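Local coordinates for protein GDP-6-deoxy-D-mannose reductase (Pseudomonas aeruginosa, PDB 6X3B) that probably reduces GDP-4-dehydro-6-deoxy-D-mannose to GDP-D-rhamnose with NADPH, a step in making the lipopolysaccharide O-antigen, at residues A[39-44]-A[231-236]; A[197-202]-A[264-269]; A[221-226]-A[298-303]. All blocks are in the same frame, centred on the assembly; numbering follows the deposited sequence.

Interaction 1. Residues A[39-44]-A[231-236]; sequences QAYLAA and AYLRLL
L233, on helix 225-238, reaches across to Y41 and L42 on helix 33-44 with one of its two branches. The backbones stay well apart, the nearest pair of CA atoms being L42 and L233 at 9.8 Å, and long side chains have to fill the gap. In L233 the CB already heads for the opposite helix. The next carbon, CG, is anti to the carbonyl carbon and beside the backbone N (chi1 -65°), and there the chain forks. CD1 is the branch that does the work. This L233 atom lies 3.7 Å from Y41 CE1 and 4.0 Å from Y41 CD1, the methyl coming up obliquely to the CD1-CE1 bond of the phenol ring. The same L233 CD1 also meets L42, whose CD2 is 4.0 Å away. The other branch of L233, CD2, is less closely engaged.

Y41 and L233 run alongside each other in opposite senses, and a ring carbon rather than the hydroxyl end meets the methyl. The ring gets there because CG of Y41 is anti to its own nitrogen (chi1 -170°). Tyrosine suits this partly exposed place: its ring carbons can pack inward while the OH continues past them. Leucine suits the buried position 233, where one methyl meets both Y41 and L42; at 42 a leucine has the reach to bring its CD2 to that methyl. No hydrogen bond joins the segments, and only 109 Å² is buried in all.

The two helices belong to the Rossmann-type domain, 33-44 being the helix that follows its first strand, 23-28. Strand 49-51 borders the contact, L42 packing on L51 and L233 on W49, while Y232 and L235 of helix 225-238 pack on strand 172-182.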
loop_
_atom_site.group_PDB
_atom_site.type_symbol
_atom_site.label_atom_id
_atom_site.label_comp_id
_atom_site.label_asym_id
_atom_site.label_seq_id
_atom_site.Cartn_x
_atom_site.Cartn_y
_atom_site.Cartn_z
ATOM N N GLN A 39 17.286 -6.817 -21.704
ATOM C CA GLN A 39 18.693 -7.052 -22.005
ATOM C C GLN A 39 18.940 -7.075 -23.512
ATOM O O GLN A 39 19.925 -6.508 -23.996
ATOM C CB GLN A 39 19.156 -8.357 -21.355
ATOM C CG GLN A 39 20.623 -8.650 -21.615
ATOM C CD GLN A 39 21.151 -9.786 -20.778
ATOM O OE1 GLN A 39 20.467 -10.280 -19.883
ATOM N NE2 GLN A 39 22.382 -10.206 -21.060
ATOM N N ALA A 40 18.049 -7.710 -24.273
ATOM C CA ALA A 40 18.206 -7.731 -25.726
ATOM C C ALA A 40 18.035 -6.334 -26.311
ATOM O O ALA A 40 18.816 -5.912 -27.169
ATOM C CB ALA A 40 17.203 -8.705 -26.348
ATOM N N TYR A 41 17.024 -5.603 -25.838
ATOM C CA TYR A 41 16.796 -4.229 -26.269
ATOM C C TYR A 41 18.042 -3.387 -26.076
ATOM O O TYR A 41 18.498 -2.713 -27.006
ATOM C CB TYR A 41 15.612 -3.644 -25.484
ATOM C CG TYR A 41 15.082 -2.292 -25.961
ATOM C CD1 TYR A 41 15.870 -1.144 -25.919
ATOM C CD2 TYR A 41 13.763 -2.162 -26.399
ATOM C CE1 TYR A 41 15.373 0.098 -26.339
ATOM C CE2 TYR A 41 13.253 -0.931 -26.816
ATOM C CZ TYR A 41 14.061 0.192 -26.784
ATOM O OH TYR A 41 13.540 1.399 -27.199
ATOM N N LEU A 42 18.617 -3.420 -24.868
ATOM C CA LEU A 42 19.786 -2.603 -24.573
ATOM C C LEU A 42 21.006 -3.027 -25.377
ATOM O O LEU A 42 21.916 -2.215 -25.572
ATOM C CB LEU A 42 20.104 -2.653 -23.077
ATOM C CG LEU A 42 19.065 -1.899 -22.227
ATOM C CD1 LEU A 42 19.303 -2.111 -20.750
ATOM C CD2 LEU A 42 19.115 -0.437 -22.587
ATOM N N ALA A 43 21.053 -4.274 -25.841
ATOM C CA ALA A 43 22.193 -4.707 -26.638
ATOM C C ALA A 43 22.094 -4.222 -28.076
ATOM O O ALA A 43 23.121 -4.041 -28.734
ATOM C CB ALA A 43 22.313 -6.233 -26.608
ATOM N N ALA A 44 20.878 -4.011 -28.576
ATOM C CA ALA A 44 20.660 -3.687 -29.978
ATOM C C ALA A 44 20.435 -2.204 -30.241
ATOM O O ALA A 44 20.655 -1.757 -31.370
ATOM C CB ALA A 44 19.449 -4.458 -30.513
ATOM N N ALA A 231 8.920 2.642 -22.753
ATOM C CA ALA A 231 8.331 3.531 -21.760
ATOM C C ALA A 231 9.178 3.594 -20.502
ATOM O O ALA A 231 9.341 4.670 -19.930
ATOM C CB ALA A 231 6.903 3.071 -21.433
ATOM N N TYR A 232 9.724 2.448 -20.036
ATOM C CA TYR A 232 10.534 2.472 -18.810
ATOM C C TYR A 232 11.802 3.289 -19.003
ATOM O O TYR A 232 12.212 4.051 -18.111
ATOM C CB TYR A 232 10.923 1.052 -18.359
ATOM C CG TYR A 232 9.772 0.148 -17.970
ATOM C CD1 TYR A 232 8.480 0.650 -17.793
ATOM C CD2 TYR A 232 9.987 -1.216 -17.797
ATOM C CE1 TYR A 232 7.417 -0.200 -17.461
ATOM C CE2 TYR A 232 8.952 -2.079 -17.455
ATOM C CZ TYR A 232 7.666 -1.572 -17.285
ATOM O OH TYR A 232 6.617 -2.407 -16.946
ATOM N N LEU A 233 12.459 3.124 -20.151
ATOM C CA LEU A 233 13.692 3.878 -20.398
ATOM C C LEU A 233 13.414 5.374 -20.545
ATOM O O LEU A 233 14.226 6.211 -20.117
ATOM C CB LEU A 233 14.388 3.331 -21.645
ATOM C CG LEU A 233 14.903 1.884 -21.518
ATOM C CD1 LEU A 233 15.530 1.429 -22.839
ATOM C CD2 LEU A 233 15.907 1.736 -20.358
ATOM N N ARG A 234 12.290 5.733 -21.169
ATOM C CA ARG A 234 11.948 7.159 -21.278
ATOM C C ARG A 234 11.553 7.745 -19.927
ATOM O O ARG A 234 11.795 8.935 -19.663
ATOM C CB ARG A 234 10.829 7.353 -22.293
ATOM C CG ARG A 234 11.240 6.937 -23.703
ATOM C CD ARG A 234 10.327 7.526 -24.740
ATOM N NE ARG A 234 10.676 8.911 -24.986
ATOM C CZ ARG A 234 11.577 9.303 -25.879
ATOM N NH1 ARG A 234 12.213 8.402 -26.614
ATOM N NH2 ARG A 234 11.845 10.595 -26.023
ATOM N N LEU A 235 10.985 6.917 -19.047
ATOM C CA LEU A 235 10.736 7.366 -17.684
ATOM C C LEU A 235 12.046 7.653 -16.957
ATOM O O LEU A 235 12.166 8.674 -16.261
ATOM C CB LEU A 235 9.903 6.324 -16.936
ATOM C CG LEU A 235 8.410 6.388 -17.244
ATOM C CD1 LEU A 235 7.672 5.197 -16.607
ATOM C CD2 LEU A 235 7.844 7.713 -16.759
ATOM N N LEU A 236 13.035 6.751 -17.088
ATOM C CA LEU A 236 14.351 7.015 -16.506
ATOM C C LEU A 236 14.911 8.334 -17.017
ATOM O O LEU A 236 15.537 9.083 -16.259
ATOM C CB LEU A 236 15.334 5.898 -16.852
ATOM C CG LEU A 236 15.050 4.495 -16.304
ATOM C CD1 LEU A 236 16.198 3.567 -16.712
ATOM C CD2 LEU A 236 14.935 4.531 -14.785
#

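Interaction 2. Residues A[197-202]-A[264-269]; sequences RQIARM and DIAQVE
I199 and A266 meet methyl to methyl, and one turn further along helix 191-203 M202 lies crosswise against V268. The first pair is the tight one: I199 CG2 is 3.4 Å from A266 CB, closer than ordinary van der Waals contact. Isoleucine's branching decides which atom arrives. CG2 stands anti to the backbone N and points at the alanine, whereas CG1 takes the place beside that nitrogen (chi1 -72°) and carries CD1 elsewhere. Alanine fits because the CA atoms of I199 and A266 are only 7.2 Å apart, leaving little room for anything longer than a methyl.

M202 and V268 meet differently, crossing at about a right angle. The methionine chain, extended beyond CG, lies with its thioether flank to the valine: M202 SD, rather than the terminal methyl, is 4.0 Å from V268 CG1. That valine methyl is the one anti to its own nitrogen (chi1 158°).

Between the two partners on the second segment the chain changes direction. Helix 255-266 ends in a Schellman motif, in which Q267 has positive phi (59°). A266 and V268 point at helix 191-203, and Q267 between them points away. M202 continues onto L211 of the small parallel sheet.

The touching atoms are all carbon or sulfur, and 153 Å² is buried between the segments. No hydrogen bond joins the two, and their own contact rests on apolar packing, while K203, just beyond, adds a polar link from its NZ to A266 O. The short methyl pair suggests that the helices are already close-packed at this point.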
loop_
_atom_site.group_PDB
_atom_site.type_symbol
_atom_site.label_atom_id
_atom_site.label_comp_id
_atom_site.label_asym_id
_atom_site.label_seq_id
_atom_site.Cartn_x
_atom_site.Cartn_y
_atom_site.Cartn_z
ATOM N N ARG A 197 0.395 -20.274 -28.497
ATOM C CA ARG A 197 1.082 -21.557 -28.395
ATOM C C ARG A 197 0.266 -22.656 -29.064
ATOM O O ARG A 197 0.785 -23.413 -29.890
ATOM C CB ARG A 197 1.363 -21.901 -26.929
ATOM C CG ARG A 197 2.160 -23.194 -26.744
ATOM C CD ARG A 197 2.211 -23.613 -25.278
ATOM N NE ARG A 197 0.870 -23.680 -24.715
ATOM C CZ ARG A 197 0.078 -24.746 -24.797
ATOM N NH1 ARG A 197 0.506 -25.845 -25.408
ATOM N NH2 ARG A 197 -1.141 -24.714 -24.265
ATOM N N GLN A 198 -1.035 -22.717 -28.762
ATOM C CA GLN A 198 -1.875 -23.773 -29.312
ATOM C C GLN A 198 -2.020 -23.656 -30.825
ATOM O O GLN A 198 -2.075 -24.668 -31.528
ATOM C CB GLN A 198 -3.238 -23.745 -28.634
ATOM C CG GLN A 198 -3.182 -24.268 -27.211
ATOM C CD GLN A 198 -4.555 -24.375 -26.590
ATOM O OE1 GLN A 198 -5.317 -25.291 -26.898
ATOM N NE2 GLN A 198 -4.891 -23.418 -25.727
ATOM N N ILE A 199 -2.120 -22.436 -31.342
ATOM C CA ILE A 199 -2.286 -22.265 -32.779
ATOM C C ILE A 199 -1.012 -22.669 -33.516
ATOM O O ILE A 199 -1.072 -23.279 -34.590
ATOM C CB ILE A 199 -2.703 -20.818 -33.082
ATOM C CG1 ILE A 199 -4.151 -20.600 -32.649
ATOM C CG2 ILE A 199 -2.510 -20.508 -34.548
ATOM C CD1 ILE A 199 -4.596 -19.181 -32.703
ATOM N N ALA A 200 0.158 -22.353 -32.952
ATOM C CA ALA A 200 1.400 -22.829 -33.552
ATOM C C ALA A 200 1.455 -24.353 -33.575
ATOM O O ALA A 200 2.016 -24.942 -34.508
ATOM C CB ALA A 200 2.609 -22.271 -32.804
ATOM N N ARG A 201 0.883 -25.006 -32.560
ATOM C CA ARG A 201 0.809 -26.465 -32.573
ATOM C C ARG A 201 -0.134 -26.957 -33.664
ATOM O O ARG A 201 0.142 -27.972 -34.318
ATOM C CB ARG A 201 0.383 -26.985 -31.198
ATOM C CG ARG A 201 1.463 -26.796 -30.134
ATOM C CD ARG A 201 0.979 -27.089 -28.719
ATOM N NE ARG A 201 0.324 -28.385 -28.622
ATOM C CZ ARG A 201 0.974 -29.531 -28.452
ATOM N NH1 ARG A 201 2.304 -29.540 -28.362
ATOM N NH2 ARG A 201 0.294 -30.665 -28.375
ATOM N N MET A 202 -1.236 -26.244 -33.893
ATOM C CA MET A 202 -2.123 -26.603 -34.995
ATOM C C MET A 202 -1.414 -26.492 -36.345
ATOM O O MET A 202 -1.589 -27.352 -37.216
ATOM C CB MET A 202 -3.364 -25.721 -34.984
ATOM C CG MET A 202 -4.152 -25.747 -33.709
ATOM S SD MET A 202 -5.446 -24.501 -33.830
ATOM C CE MET A 202 -6.072 -24.552 -32.145
ATOM N N ASP A 264 -5.816 -15.753 -38.186
ATOM C CA ASP A 264 -5.602 -15.178 -39.510
ATOM C C ASP A 264 -4.115 -15.111 -39.842
ATOM O O ASP A 264 -3.689 -15.503 -40.937
ATOM C CB ASP A 264 -6.247 -13.787 -39.582
ATOM C CG ASP A 264 -6.345 -13.257 -41.004
ATOM O OD1 ASP A 264 -6.253 -14.064 -41.953
ATOM O OD2 ASP A 264 -6.506 -12.028 -41.179
ATOM N N ILE A 265 -3.305 -14.624 -38.900
ATOM C CA ILE A 265 -1.863 -14.549 -39.133
ATOM C C ILE A 265 -1.291 -15.941 -39.374
ATOM O O ILE A 265 -0.401 -16.131 -40.216
ATOM C CB ILE A 265 -1.170 -13.849 -37.954
ATOM C CG1 ILE A 265 -1.589 -12.374 -37.894
ATOM C CG2 ILE A 265 0.374 -13.953 -38.059
ATOM C CD1 ILE A 265 -1.344 -11.723 -36.517
ATOM N N ALA A 266 -1.795 -16.935 -38.646
ATOM C CA ALA A 266 -1.267 -18.291 -38.726
ATOM C C ALA A 266 -1.759 -19.055 -39.948
ATOM O O ALA A 266 -1.242 -20.145 -40.221
ATOM C CB ALA A 266 -1.637 -19.057 -37.460
ATOM N N GLN A 267 -2.737 -18.507 -40.678
ATOM C CA GLN A 267 -3.371 -19.178 -41.819
ATOM C C GLN A 267 -4.007 -20.489 -41.367
ATOM O O GLN A 267 -3.883 -21.541 -42.007
ATOM C CB GLN A 267 -2.378 -19.364 -42.977
ATOM C CG GLN A 267 -1.845 -18.011 -43.455
ATOM C CD GLN A 267 -0.779 -18.132 -44.547
ATOM O OE1 GLN A 267 -1.090 -18.212 -45.735
ATOM N NE2 GLN A 267 0.467 -18.178 -44.137
ATOM N N VAL A 268 -4.698 -20.406 -40.235
ATOM C CA VAL A 268 -5.406 -21.515 -39.620
ATOM C C VAL A 268 -6.862 -21.104 -39.466
ATOM O O VAL A 268 -7.177 -19.925 -39.268
ATOM C CB VAL A 268 -4.757 -21.879 -38.260
ATOM C CG1 VAL A 268 -5.711 -22.613 -37.345
ATOM C CG2 VAL A 268 -3.482 -22.689 -38.489
ATOM N N GLU A 269 -7.758 -22.069 -39.626
ATOM C CA GLU A 269 -9.151 -21.907 -39.242
ATOM C C GLU A 269 -9.402 -22.798 -38.036
ATOM O O GLU A 269 -8.955 -23.952 -38.010
ATOM C CB GLU A 269 -10.092 -22.270 -40.391
ATOM C CG GLU A 269 -10.898 -21.097 -40.915
ATOM C CD GLU A 269 -11.825 -21.477 -42.059
ATOM O OE1 GLU A 269 -12.276 -22.645 -42.116
ATOM O OE2 GLU A 269 -12.106 -20.598 -42.903
#

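Interaction 3. Residues A[221-226]-A[298-303]; sequences DFLDVQ and TGWKPE
L223 sits near the end of strand 219-224, which branches off the Rossmann-type sheet, parallel to 172-182 and antiparallel to 252-254. Just before a helix N-cap, it faces W300 and P302 of the loop between helices 292-298 and 306-320. Contact across the segments is wholly apolar. L223 CD1 approaches the indole obliquely, 4.0 Å from W300 CH2, while L223 CD2 lies in the ring plane at its edge, also 4.0 Å from that carbon. L223 CD2 further touches P302 CB at 4.0 Å. A forked leucine can thus take the indole with both methyls and the proline with one. Proline suits the loop: its compact ring packs on L223 while its N lies over one face of the W300 ring, offset toward the rim.

Hydrogen bonds shape each segment from within. D224 caps helix 225-238, its OD1 accepting from Q226 N at 2.9 Å in a nearly straight bond (166°); the approach is on the anti side of the carboxylate, and OD2 is taken by S309. On the loop side T298 OG1 accepts from W300 N, 3.0 Å away, forming an ST turn. G299 leaves the preceding helix with positive phi (84°), and glycine is called for because a CB would jam against the carbonyl O of T298.

The indole's polar end is held as well: W300 NE1 donates to the backbone O of D227.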
loop_
_atom_site.group_PDB
_atom_site.type_symbol
_atom_site.label_atom_id
_atom_site.label_comp_id
_atom_site.label_asym_id
_atom_site.label_seq_id
_atom_site.Cartn_x
_atom_site.Cartn_y
_atom_site.Cartn_z
ATOM N N ASP A 221 -6.331 -3.652 -22.195
ATOM C CA ASP A 221 -5.369 -2.711 -22.763
ATOM C C ASP A 221 -4.022 -3.429 -22.896
ATOM O O ASP A 221 -3.390 -3.739 -21.883
ATOM C CB ASP A 221 -5.256 -1.488 -21.856
ATOM C CG ASP A 221 -4.412 -0.385 -22.449
ATOM O OD1 ASP A 221 -3.391 -0.718 -23.110
ATOM O OD2 ASP A 221 -4.759 0.817 -22.233
ATOM N N PHE A 222 -3.568 -3.656 -24.139
ATOM C CA PHE A 222 -2.333 -4.382 -24.435
ATOM C C PHE A 222 -1.241 -3.495 -25.027
ATOM O O PHE A 222 -1.516 -2.609 -25.841
ATOM C CB PHE A 222 -2.582 -5.517 -25.444
ATOM C CG PHE A 222 -3.454 -6.625 -24.924
ATOM C CD1 PHE A 222 -2.897 -7.707 -24.262
ATOM C CD2 PHE A 222 -4.828 -6.609 -25.144
ATOM C CE1 PHE A 222 -3.712 -8.742 -23.789
ATOM C CE2 PHE A 222 -5.634 -7.634 -24.675
ATOM C CZ PHE A 222 -5.076 -8.692 -23.996
ATOM N N LEU A 223 0.014 -3.800 -24.664
ATOM C CA LEU A 223 1.210 -3.273 -25.311
ATOM C C LEU A 223 2.166 -4.410 -25.648
ATOM O O LEU A 223 2.296 -5.374 -24.887
ATOM C CB LEU A 223 1.952 -2.274 -24.405
ATOM C CG LEU A 223 1.332 -0.897 -24.180
ATOM C CD1 LEU A 223 2.087 -0.182 -23.067
ATOM C CD2 LEU A 223 1.385 -0.095 -25.475
ATOM N N ASP A 224 2.870 -4.283 -26.772
ATOM C CA ASP A 224 4.034 -5.130 -26.983
ATOM C C ASP A 224 5.056 -4.878 -25.886
ATOM O O ASP A 224 5.238 -3.740 -25.440
ATOM C CB ASP A 224 4.687 -4.853 -28.345
ATOM C CG ASP A 224 5.668 -5.949 -28.739
ATOM O OD1 ASP A 224 6.853 -5.882 -28.346
ATOM O OD2 ASP A 224 5.233 -6.894 -29.415
ATOM N N VAL A 225 5.745 -5.942 -25.461
ATOM C CA VAL A 225 6.759 -5.801 -24.415
ATOM C C VAL A 225 7.814 -4.765 -24.796
ATOM O O VAL A 225 8.377 -4.094 -23.925
ATOM C CB VAL A 225 7.391 -7.176 -24.103
ATOM C CG1 VAL A 225 8.066 -7.764 -25.339
ATOM C CG2 VAL A 225 8.363 -7.088 -22.921
ATOM N N GLN A 226 8.097 -4.613 -26.091
ATOM C CA GLN A 226 9.092 -3.622 -26.500
ATOM C C GLN A 226 8.598 -2.193 -26.280
ATOM O O GLN A 226 9.399 -1.299 -25.966
ATOM C CB GLN A 226 9.472 -3.820 -27.966
ATOM C CG GLN A 226 10.497 -2.785 -28.433
ATOM C CD GLN A 226 10.938 -2.987 -29.865
ATOM O OE1 GLN A 226 11.423 -4.061 -30.228
ATOM N NE2 GLN A 226 10.778 -1.952 -30.690
ATOM N N THR A 298 7.253 12.397 -21.008
ATOM C CA THR A 298 8.383 11.719 -21.623
ATOM C C THR A 298 8.412 11.776 -23.134
ATOM O O THR A 298 9.466 11.497 -23.711
ATOM C CB THR A 298 8.416 10.231 -21.221
ATOM O OG1 THR A 298 7.376 9.527 -21.925
ATOM C CG2 THR A 298 8.222 10.075 -19.715
ATOM N N GLY A 299 7.294 12.081 -23.791
ATOM C CA GLY A 299 7.199 11.973 -25.231
ATOM C C GLY A 299 6.872 10.586 -25.742
ATOM O O GLY A 299 6.601 10.436 -26.944
ATOM N N TRP A 300 6.888 9.597 -24.846
ATOM C CA TRP A 300 6.633 8.178 -25.204
ATOM C C TRP A 300 5.308 8.006 -25.956
ATOM O O TRP A 300 4.312 8.644 -25.579
ATOM C CB TRP A 300 6.672 7.290 -23.952
ATOM C CG TRP A 300 6.378 5.843 -24.212
ATOM C CD1 TRP A 300 7.279 4.856 -24.482
ATOM C CD2 TRP A 300 5.083 5.221 -24.260
ATOM N NE1 TRP A 300 6.637 3.664 -24.676
ATOM C CE2 TRP A 300 5.290 3.855 -24.546
ATOM C CE3 TRP A 300 3.774 5.676 -24.074
ATOM C CZ2 TRP A 300 4.237 2.950 -24.649
ATOM C CZ3 TRP A 300 2.735 4.781 -24.178
ATOM C CH2 TRP A 300 2.965 3.436 -24.462
ATOM N N LYS A 301 5.328 7.151 -26.979
ATOM C CA LYS A 301 4.135 6.770 -27.772
ATOM C C LYS A 301 4.299 5.298 -28.165
ATOM O O LYS A 301 5.446 4.878 -28.364
ATOM C CB LYS A 301 4.003 7.657 -29.012
ATOM C CG LYS A 301 2.770 7.406 -29.870
ATOM C CD LYS A 301 2.661 8.341 -31.058
ATOM C CE LYS A 301 1.447 8.076 -31.924
ATOM N NZ LYS A 301 1.371 9.006 -33.076
ATOM N N PRO A 302 3.228 4.477 -28.212
ATOM C CA PRO A 302 3.353 3.084 -28.639
ATOM C C PRO A 302 3.750 3.075 -30.122
ATOM O O PRO A 302 3.241 3.887 -30.858
ATOM C CB PRO A 302 1.938 2.512 -28.482
ATOM C CG PRO A 302 1.246 3.466 -27.542
ATOM C CD PRO A 302 1.869 4.818 -27.812
ATOM N N GLU A 303 4.645 2.163 -30.506
ATOM C CA GLU A 303 5.114 2.063 -31.879
ATOM C C GLU A 303 4.851 0.721 -32.554
ATOM O O GLU A 303 4.907 0.659 -33.788
ATOM C CB GLU A 303 6.628 2.332 -31.948
ATOM C CG GLU A 303 7.029 3.759 -31.583
ATOM C CD GLU A 303 6.963 4.695 -32.757
ATOM O OE1 GLU A 303 5.867 5.237 -33.021
ATOM O OE2 GLU A 303 8.003 4.871 -33.425
#

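How the interactions relate
Interactions 1 and 3 are neighbours, with centres 12 Å apart, and share helix 225-238, interaction 3 at its start and interaction 1 further along. They also touch directly. R234 NE lies 3.1 Å from T298 O, probably a hydrogen bond; W300 packs against A231 and R234; and Y41 CE2 is 3.7 Å from Q226 CG. The bound NADPH lies at some distance from both contacts: the side chain of L223 is about 9 Å from it and that of Y41 about 13 Å. Interaction 2 stands apart, its centre 31 Å from that of interaction 1 and 26 Å from that of interaction 3, and joins more peripheral helices touching neither.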